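Local coordinates for protein BIFUNCTIONAL PROTEIN Proline utilization A (PutA) (PDB 5UX5) that oxidises proline to glutamate in two steps, using an FAD-dependent proline dehydrogenase and an NAD-dependent aldehyde dehydrogenase carried on one polypeptide, at residues Arg484-Pro489 / Val541-Ala546; Pro491-Ile496 / Glu622-Ala627; Asn586-Ala591 / Ala611-Ile616. One frame throughout, in Å; residues are numbered along the deposited sequence.

Contact 1. Residues Arg484-Pro489 / Val541-Ala546; sequences RTLEDP and VMTHEA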
loop_
_atom_site.group_PDB
_atom_site.type_symbol
_atom_site.label_atom_id
_atom_site.label_comp_id
_atom_site.label_asym_id
_atom_site.label_seq_id
_atom_site.Cartn_x
_atom_site.Cartn_y
_atom_site.Cartn_z
ATOM N N ARG A 484 -3.525 -0.274 21.398
ATOM C CA ARG A 484 -3.757 0.643 22.503
ATOM C C ARG A 484 -2.649 0.580 23.548
ATOM O O ARG A 484 -2.349 1.596 24.179
ATOM C CB ARG A 484 -5.101 0.342 23.161
ATOM C CG ARG A 484 -6.305 0.845 22.380
ATOM C CD ARG A 484 -7.591 0.481 23.084
ATOM N NE ARG A 484 -8.729 0.411 22.169
ATOM C CZ ARG A 484 -9.230 -0.723 21.684
ATOM N NH1 ARG A 484 -8.691 -1.882 22.027
ATOM N NH2 ARG A 484 -10.273 -0.706 20.862
ATOM N N THR A 485 -2.051 -0.594 23.770
ATOM C CA THR A 485 -1.117 -0.814 24.874
ATOM C C THR A 485 0.355 -0.673 24.480
ATOM O O THR A 485 1.222 -1.195 25.187
ATOM C CB THR A 485 -1.355 -2.194 25.519
ATOM O OG1 THR A 485 -0.890 -3.248 24.652
ATOM C CG2 THR A 485 -2.830 -2.407 25.869
ATOM N N LEU A 486 0.672 0.043 23.407
ATOM C CA LEU A 486 2.068 0.126 22.981
ATOM C C LEU A 486 2.918 0.884 23.998
ATOM O O LEU A 486 2.456 1.812 24.662
ATOM C CB LEU A 486 2.173 0.785 21.604
ATOM C CG LEU A 486 1.873 -0.064 20.360
ATOM C CD1 LEU A 486 2.049 0.767 19.112
ATOM C CD2 LEU A 486 2.762 -1.329 20.301
ATOM N N GLU A 487 4.171 0.469 24.131
ATOM C CA GLU A 487 5.056 1.036 25.139
ATOM C C GLU A 487 6.022 2.054 24.531
ATOM O O GLU A 487 6.069 2.252 23.319
ATOM C CB GLU A 487 5.807 -0.091 25.844
ATOM C CG GLU A 487 4.862 -1.090 26.507
ATOM C CD GLU A 487 5.600 -2.079 27.361
ATOM O OE1 GLU A 487 6.365 -2.889 26.798
ATOM O OE2 GLU A 487 5.438 -2.035 28.601
ATOM N N ASP A 488 6.805 2.711 25.402
ATOM C CA ASP A 488 7.770 3.747 25.013
ATOM C C ASP A 488 9.151 3.318 25.506
ATOM O O ASP A 488 9.679 3.873 26.482
ATOM C CB ASP A 488 7.356 5.112 25.572
ATOM C CG ASP A 488 8.341 6.237 25.233
ATOM O OD1 ASP A 488 9.275 6.003 24.439
ATOM O OD2 ASP A 488 8.147 7.376 25.725
ATOM N N PRO A 489 9.782 2.358 24.826
ATOM C CA PRO A 489 11.002 1.765 25.378
ATOM C C PRO A 489 12.140 2.765 25.394
ATOM O O PRO A 489 12.308 3.564 24.472
ATOM C CB PRO A 489 11.278 0.571 24.460
ATOM C CG PRO A 489 10.385 0.718 23.282
ATOM C CD PRO A 489 9.296 1.657 23.620
ATOM N N VAL A 541 8.931 1.734 20.025
ATOM C CA VAL A 541 10.031 2.699 19.929
ATOM C C VAL A 541 9.916 3.550 18.665
ATOM O O VAL A 541 10.307 4.725 18.665
ATOM C CB VAL A 541 11.411 2.028 20.012
ATOM C CG1 VAL A 541 11.734 1.254 18.725
ATOM C CG2 VAL A 541 12.479 3.083 20.343
ATOM N N MET A 542 9.377 2.990 17.579
ATOM C CA MET A 542 9.256 3.758 16.350
ATOM C C MET A 542 8.216 4.850 16.457
ATOM O O MET A 542 8.386 5.905 15.843
ATOM C CB MET A 542 8.917 2.842 15.185
ATOM C CG MET A 542 10.027 1.901 14.886
ATOM S SD MET A 542 9.558 0.505 13.859
ATOM C CE MET A 542 9.660 1.206 12.225
ATOM N N THR A 543 7.135 4.628 17.220
ATOM C CA THR A 543 6.078 5.637 17.326
ATOM C C THR A 543 6.430 6.749 18.309
ATOM O O THR A 543 5.863 7.841 18.210
ATOM C CB THR A 543 4.727 4.996 17.699
ATOM O OG1 THR A 543 4.862 4.164 18.856
ATOM C CG2 THR A 543 4.191 4.129 16.557
ATOM N N HIS A 544 7.394 6.525 19.208
ATOM C CA HIS A 544 7.847 7.565 20.129
ATOM C C HIS A 544 9.146 8.213 19.639
ATOM O O HIS A 544 9.152 9.396 19.278
ATOM C CB HIS A 544 7.998 6.978 21.531
ATOM C CG HIS A 544 6.693 6.539 22.111
ATOM N ND1 HIS A 544 6.236 5.241 22.016
ATOM C CD2 HIS A 544 5.718 7.236 22.741
ATOM C CE1 HIS A 544 5.044 5.156 22.575
ATOM N NE2 HIS A 544 4.708 6.352 23.023
ATOM N N GLU A 545 10.252 7.458 19.593
ATOM C CA GLU A 545 11.534 8.065 19.244
ATOM C C GLU A 545 11.531 8.571 17.811
ATOM O O GLU A 545 11.976 9.692 17.542
ATOM C CB GLU A 545 12.676 7.085 19.462
ATOM C CG GLU A 545 14.037 7.766 19.403
ATOM C CD GLU A 545 15.187 6.804 19.378
ATOM O OE1 GLU A 545 16.202 7.057 20.065
ATOM O OE2 GLU A 545 15.066 5.777 18.686
ATOM N N ALA A 546 11.043 7.761 16.872
ATOM C CA ALA A 546 11.011 8.187 15.476
ATOM C C ALA A 546 9.783 9.023 15.128
ATOM O O ALA A 546 9.813 9.742 14.128
ATOM C CB ALA A 546 11.081 6.968 14.549
#
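T543 OG1 is held within its own helix by one good hydrogen bond, to the carbonyl O of L539 one turn back, and a weak second one to G540 O. Past this helix, 535-544 of the aldehyde dehydrogenase part, runs the irregular connector that follows helix 477-484, a loop-on-helix contact with no hydrogen bond between the two segments. L486 enters first. Its methyl CD1 comes within 4.4 Å of T543 OG1, while the rest of this apolar side chain rests on Q536, L539 and I550.

The central event is a stack of D488 on H544. With CG anti to the backbone N (chi1 179°), D488 lays its CB 3.6 Å from the centroid of the H544 ring, almost exactly on the ring normal, as a CH-pi contact. The carboxylate continues over the same face, only 11° from parallel, and D488 CG is 3.5 Å from H544 CG. Ring rotation is fixed by H544 ND1, which hydrogen-bonds G540 O, and the ring also meets that of H757 with nearly parallel planes. Histidine suits this place because it offers a flat face and a donor at once; the acid lying over it may favour a protonated ring. The carbonyl of E487 approaches obliquely without bonding to it.

P489 finishes the crossing, its rigid ring giving a compact apolar surface. It meets V541 at about a right angle, P489 CG 3.7 Å from V541 CB, with P489 CD set against the backbone N of V541 at 3.6 Å.

Contact 2. Residues Pro491-Ile496 / Glu622-Ala627; sequences PKWRLI and EVRRCA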
loop_
_atom_site.group_PDB
_atom_site.type_symbol
_atom_site.label_atom_id
_atom_site.label_comp_id
_atom_site.label_asym_id
_atom_site.label_seq_id
_atom_site.Cartn_x
_atom_site.Cartn_y
_atom_site.Cartn_z
ATOM N N PRO A 491 15.801 2.109 26.004
ATOM C CA PRO A 491 17.047 1.363 26.209
ATOM C C PRO A 491 18.231 2.297 26.351
ATOM O O PRO A 491 18.310 3.346 25.708
ATOM C CB PRO A 491 17.180 0.519 24.936
ATOM C CG PRO A 491 16.304 1.151 23.925
ATOM C CD PRO A 491 15.264 1.955 24.643
ATOM N N LYS A 492 19.189 1.880 27.168
ATOM C CA LYS A 492 20.414 2.656 27.272
ATOM C C LYS A 492 21.288 2.462 26.021
ATOM O O LYS A 492 21.254 1.413 25.363
ATOM C CB LYS A 492 21.161 2.260 28.548
ATOM N N TRP A 493 22.047 3.505 25.679
ATOM C CA TRP A 493 23.036 3.458 24.611
ATOM C C TRP A 493 24.213 4.347 24.983
ATOM O O TRP A 493 24.062 5.299 25.750
ATOM C CB TRP A 493 22.484 3.907 23.259
ATOM C CG TRP A 493 21.873 5.273 23.243
ATOM C CD1 TRP A 493 20.553 5.575 23.392
ATOM C CD2 TRP A 493 22.551 6.530 23.049
ATOM N NE1 TRP A 493 20.360 6.939 23.309
ATOM C CE2 TRP A 493 21.569 7.546 23.102
ATOM C CE3 TRP A 493 23.887 6.895 22.843
ATOM C CZ2 TRP A 493 21.878 8.890 22.946
ATOM C CZ3 TRP A 493 24.191 8.237 22.693
ATOM C CH2 TRP A 493 23.188 9.217 22.746
ATOM N N ARG A 494 25.384 4.044 24.405
ATOM C CA ARG A 494 26.626 4.753 24.684
ATOM C C ARG A 494 27.161 5.451 23.442
ATOM O O ARG A 494 27.047 4.932 22.330
ATOM C CB ARG A 494 27.698 3.800 25.183
ATOM C CG ARG A 494 28.923 4.477 25.768
ATOM C CD ARG A 494 29.903 3.415 26.173
ATOM N NE ARG A 494 30.204 2.587 25.013
ATOM C CZ ARG A 494 31.363 2.625 24.368
ATOM N NH1 ARG A 494 32.333 3.429 24.798
ATOM N NH2 ARG A 494 31.551 1.845 23.309
ATOM N N LEU A 495 27.786 6.613 23.638
ATOM C CA LEU A 495 28.387 7.355 22.533
ATOM C C LEU A 495 29.878 7.047 22.396
ATOM O O LEU A 495 30.636 7.148 23.363
ATOM C CB LEU A 495 28.184 8.858 22.722
ATOM C CG LEU A 495 28.692 9.741 21.578
ATOM C CD1 LEU A 495 27.703 9.761 20.444
ATOM C CD2 LEU A 495 28.939 11.141 22.054
ATOM N N ILE A 496 30.303 6.725 21.187
ATOM C CA ILE A 496 31.711 6.462 20.917
ATOM C C ILE A 496 32.356 7.754 20.444
ATOM O O ILE A 496 31.896 8.356 19.470
ATOM C CB ILE A 496 31.876 5.357 19.872
ATOM C CG1 ILE A 496 31.373 4.045 20.446
ATOM C CG2 ILE A 496 33.329 5.243 19.476
ATOM C CD1 ILE A 496 31.397 2.921 19.476
ATOM N N GLU A 622 19.249 10.639 15.605
ATOM C CA GLU A 622 17.881 10.855 16.070
ATOM C C GLU A 622 17.199 9.563 16.509
ATOM O O GLU A 622 16.180 9.629 17.200
ATOM C CB GLU A 622 17.022 11.497 14.970
ATOM C CG GLU A 622 17.368 12.930 14.548
ATOM C CD GLU A 622 18.573 13.011 13.605
ATOM O OE1 GLU A 622 19.098 11.956 13.210
ATOM O OE2 GLU A 622 18.971 14.130 13.226
ATOM N N VAL A 623 17.698 8.391 16.103
ATOM C CA VAL A 623 16.920 7.173 16.322
ATOM C C VAL A 623 17.769 6.076 16.945
ATOM O O VAL A 623 17.638 4.900 16.600
ATOM C CB VAL A 623 16.253 6.688 15.021
ATOM C CG1 VAL A 623 15.068 7.574 14.684
ATOM C CG2 VAL A 623 17.214 6.708 13.894
ATOM N N ARG A 624 18.580 6.440 17.935
ATOM C CA ARG A 624 19.509 5.480 18.514
ATOM C C ARG A 624 18.783 4.417 19.317
ATOM O O ARG A 624 19.284 3.298 19.448
ATOM C CB ARG A 624 20.532 6.199 19.387
ATOM C CG ARG A 624 21.520 7.013 18.613
ATOM C CD ARG A 624 22.532 7.620 19.530
ATOM N NE ARG A 624 23.624 8.241 18.779
ATOM C CZ ARG A 624 24.014 9.512 18.904
ATOM N NH1 ARG A 624 23.414 10.329 19.776
ATOM N NH2 ARG A 624 25.024 9.964 18.167
ATOM N N ARG A 625 17.639 4.747 19.912
ATOM C CA ARG A 625 16.932 3.699 20.639
ATOM C C ARG A 625 16.296 2.693 19.687
ATOM O O ARG A 625 16.155 1.520 20.046
ATOM C CB ARG A 625 15.896 4.278 21.620
ATOM C CG ARG A 625 16.521 4.943 22.839
ATOM C CD ARG A 625 15.524 5.451 23.871
ATOM N NE ARG A 625 14.275 6.011 23.352
ATOM C CZ ARG A 625 13.961 7.305 23.376
ATOM N NH1 ARG A 625 14.814 8.181 23.909
ATOM N NH2 ARG A 625 12.788 7.714 22.889
ATOM N N CYS A 626 15.908 3.129 18.483
ATOM C CA CYS A 626 15.391 2.209 17.471
ATOM C C CYS A 626 16.413 1.123 17.125
ATOM O O CYS A 626 16.097 -0.075 17.141
ATOM C CB CYS A 626 14.973 2.987 16.224
ATOM S SG CYS A 626 13.438 3.951 16.426
ATOM N N ALA A 627 17.654 1.521 16.848
ATOM C CA ALA A 627 18.703 0.539 16.608
ATOM C C ALA A 627 18.877 -0.388 17.797
ATOM O O ALA A 627 19.077 -1.595 17.622
ATOM C CB ALA A 627 20.018 1.243 16.306
#
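P491 opens the contact by laying its ring across the side chain of R625 at roughly a right angle. P491 CD sits 3.6 Å from R625 CD, at the edge of the guanidinium and near its plane, and P491 CG lies 3.9 Å from R625 CB. A proline fits here because its ring is apolar and rigid, matched to the aliphatic part of the arginine. R625 leaves the helix with CG beside its backbone N and then bends at chi3, and its NE makes a weak hydrogen bond to P489 O, just upstream of P491.

W493 carries the contact. Its CG takes the crowded position between backbone N and carbonyl carbon (chi1 56°), and the indole then lies against R624. R624 CD stands over the six-membered ring, 3.4 Å from its centroid and 2° off the normal, a CH-pi contact made by the methylene next to the charge. From there the extended arginine runs on, so that R624 CZ ends 4.5 Å from the same centroid but off-centre: a cation-pi pair with the two planes 40° apart, not a flat stack. Tryptophan suits the place because its broad face takes both the aliphatic and the charged part of R624. R625 CG touches the indole at its edge, and H648 meets it edge-to-face.

The helix presenting both arginines, 624-636, follows strand 614-618 in the Rossmann-type NAD-binding region. V623 is its N-cap residue, and the E545 carboxylate accepts the backbone N-H groups of R625 and C626. The R624 side chain stays about 7 Å from the bound NAD, too far for direct contact.

L495 comes last. With CG anti to the backbone N, its apolar methyl CD1 can lie on a face of the R624 guanidinium, 3.5 Å from R624 NH2.

Contact 3. Residues Asn586-Ala591 / Ala611-Ile616; sequences NLVVVA and AGAKAI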
loop_
_atom_site.group_PDB
_atom_site.type_symbol
_atom_site.label_atom_id
_atom_site.label_comp_id
_atom_site.label_asym_id
_atom_site.label_seq_id
_atom_site.Cartn_x
_atom_site.Cartn_y
_atom_site.Cartn_z
ATOM N N ASN A 586 35.225 -8.434 3.904
ATOM C CA ASN A 586 35.331 -8.829 5.299
ATOM C C ASN A 586 34.441 -8.008 6.228
ATOM O O ASN A 586 33.910 -8.557 7.204
ATOM C CB ASN A 586 36.787 -8.739 5.728
ATOM C CG ASN A 586 37.639 -9.759 5.006
ATOM O OD1 ASN A 586 37.153 -10.843 4.666
ATOM N ND2 ASN A 586 38.903 -9.435 4.773
ATOM N N LEU A 587 34.243 -6.722 5.931
ATOM C CA LEU A 587 33.588 -5.789 6.847
ATOM C C LEU A 587 32.845 -4.730 6.045
ATOM O O LEU A 587 33.436 -4.088 5.174
ATOM C CB LEU A 587 34.608 -5.122 7.781
ATOM C CG LEU A 587 34.214 -4.037 8.784
ATOM C CD1 LEU A 587 33.125 -4.455 9.779
ATOM C CD2 LEU A 587 35.449 -3.590 9.533
ATOM N N VAL A 588 31.555 -4.557 6.331
ATOM C CA VAL A 588 30.750 -3.484 5.763
ATOM C C VAL A 588 30.253 -2.585 6.889
ATOM O O VAL A 588 29.843 -3.077 7.944
ATOM C CB VAL A 588 29.565 -4.041 4.965
ATOM C CG1 VAL A 588 28.655 -2.898 4.543
ATOM C CG2 VAL A 588 30.068 -4.844 3.764
ATOM N N VAL A 589 30.257 -1.269 6.654
ATOM C CA VAL A 589 29.676 -0.303 7.582
ATOM C C VAL A 589 28.333 0.166 7.023
ATOM O O VAL A 589 28.231 0.515 5.833
ATOM C CB VAL A 589 30.627 0.879 7.813
ATOM C CG1 VAL A 589 29.893 2.027 8.570
ATOM C CG2 VAL A 589 31.840 0.415 8.565
ATOM N N VAL A 590 27.299 0.160 7.873
ATOM C CA VAL A 590 25.955 0.595 7.493
ATOM C C VAL A 590 25.629 1.872 8.255
ATOM O O VAL A 590 25.394 1.846 9.473
ATOM C CB VAL A 590 24.888 -0.476 7.762
ATOM C CG1 VAL A 590 23.533 0.060 7.380
ATOM C CG2 VAL A 590 25.171 -1.724 6.978
ATOM N N ALA A 591 25.597 2.984 7.534
ATOM C CA ALA A 591 25.238 4.287 8.078
ATOM C C ALA A 591 23.808 4.589 7.636
ATOM O O ALA A 591 23.547 4.797 6.452
ATOM C CB ALA A 591 26.230 5.355 7.624
ATOM N N ALA A 611 26.077 -11.754 2.412
ATOM C CA ALA A 611 27.200 -11.807 1.491
ATOM C C ALA A 611 28.375 -12.543 2.101
ATOM O O ALA A 611 29.197 -13.109 1.370
ATOM C CB ALA A 611 27.609 -10.398 1.078
ATOM N N GLY A 612 28.476 -12.557 3.425
ATOM C CA GLY A 612 29.638 -13.159 4.047
ATOM C C GLY A 612 30.517 -12.227 4.852
ATOM O O GLY A 612 31.578 -12.634 5.336
ATOM N N ALA A 613 30.104 -10.979 5.002
ATOM C CA ALA A 613 30.885 -9.990 5.729
ATOM C C ALA A 613 30.396 -9.846 7.165
ATOM O O ALA A 613 29.308 -10.300 7.528
ATOM C CB ALA A 613 30.818 -8.641 5.019
ATOM N N LYS A 614 31.247 -9.244 7.991
ATOM C CA LYS A 614 30.824 -8.667 9.267
ATOM C C LYS A 614 30.236 -7.275 9.022
ATOM O O LYS A 614 30.521 -6.629 8.006
ATOM C CB LYS A 614 32.001 -8.588 10.261
ATOM C CG LYS A 614 32.306 -9.918 10.986
ATOM C CD LYS A 614 32.943 -11.015 10.121
ATOM C CE LYS A 614 34.472 -10.938 10.147
ATOM N NZ LYS A 614 35.145 -11.410 8.893
ATOM N N ALA A 615 29.353 -6.833 9.913
ATOM C CA ALA A 615 28.725 -5.529 9.718
ATOM C C ALA A 615 28.833 -4.665 10.962
ATOM O O ALA A 615 28.603 -5.133 12.086
ATOM C CB ALA A 615 27.262 -5.662 9.329
ATOM N N ILE A 616 29.139 -3.387 10.739
ATOM C CA ILE A 616 29.003 -2.346 11.752
ATOM C C ILE A 616 27.788 -1.502 11.399
ATOM O O ILE A 616 27.693 -0.962 10.288
ATOM C CB ILE A 616 30.260 -1.479 11.869
ATOM C CG1 ILE A 616 31.352 -2.235 12.617
ATOM C CG2 ILE A 616 29.935 -0.219 12.589
ATOM C CD1 ILE A 616 32.689 -1.542 12.614
#
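Four backbone hydrogen bonds zip these parallel strands together. V588 N donates to K614 O and I616 N to V588 O, both at 2.9 Å and nearly along the C=O axis; V590 N bonds I616 O at 2.7 Å and is almost straight (170°). The bond from K614 N to N586 O differs, the donor standing 40° out of the carbonyl plane. K614 bends at chi2 and chi3, so its aliphatic chain curls beside the same N586 carbonyl.

Strand 580-591, helix 599-611 and strand 614-618 form a beta-alpha-beta crossover of the Rossmann-type NAD-binding fold, and A591, farther along the first strand, touches the NAD. G612 ends the helix in a Schellman motif; at phi 117° a CB would run into the carbonyl O of A611, so the position calls for glycine.

On the face shared by L587, V589 and I616, L587 CD1 meets I616 CG1 at 4.0 Å. V589 CG2 lies 4.1 Å from I616 CB, the two branched side chains side by side; V506 and L509 of helix 499-511 and L658 pack there too. On the other face V588 and A615 both touch S608 of helix 599-611; A615 and S608 add little bulk at this sheet-helix seam. V588 CG2 rests 4.1 Å from A613 CB.

Contact 3 is core: buried strands held by regular backbone hydrogen bonds and branched aliphatics. Contact 1 is partly buried and contact 2 lies at the surface. Neither has a hydrogen bond between its segments; both rely on side chains, a carboxylate over an imidazole in one and an arginine against an indole in the other. Contacts 1 and 2 share the connector between helices 477-484 and 499-511, which passes from helix 535-544 to helix 624-636, and they touch directly, through the E545 carboxylate at the start of helix 624-636. Contacts 2 and 3 are linked through the chain, since strand 614-618 leads to helix 624-636, although their nearest atoms stay about 8 Å apart.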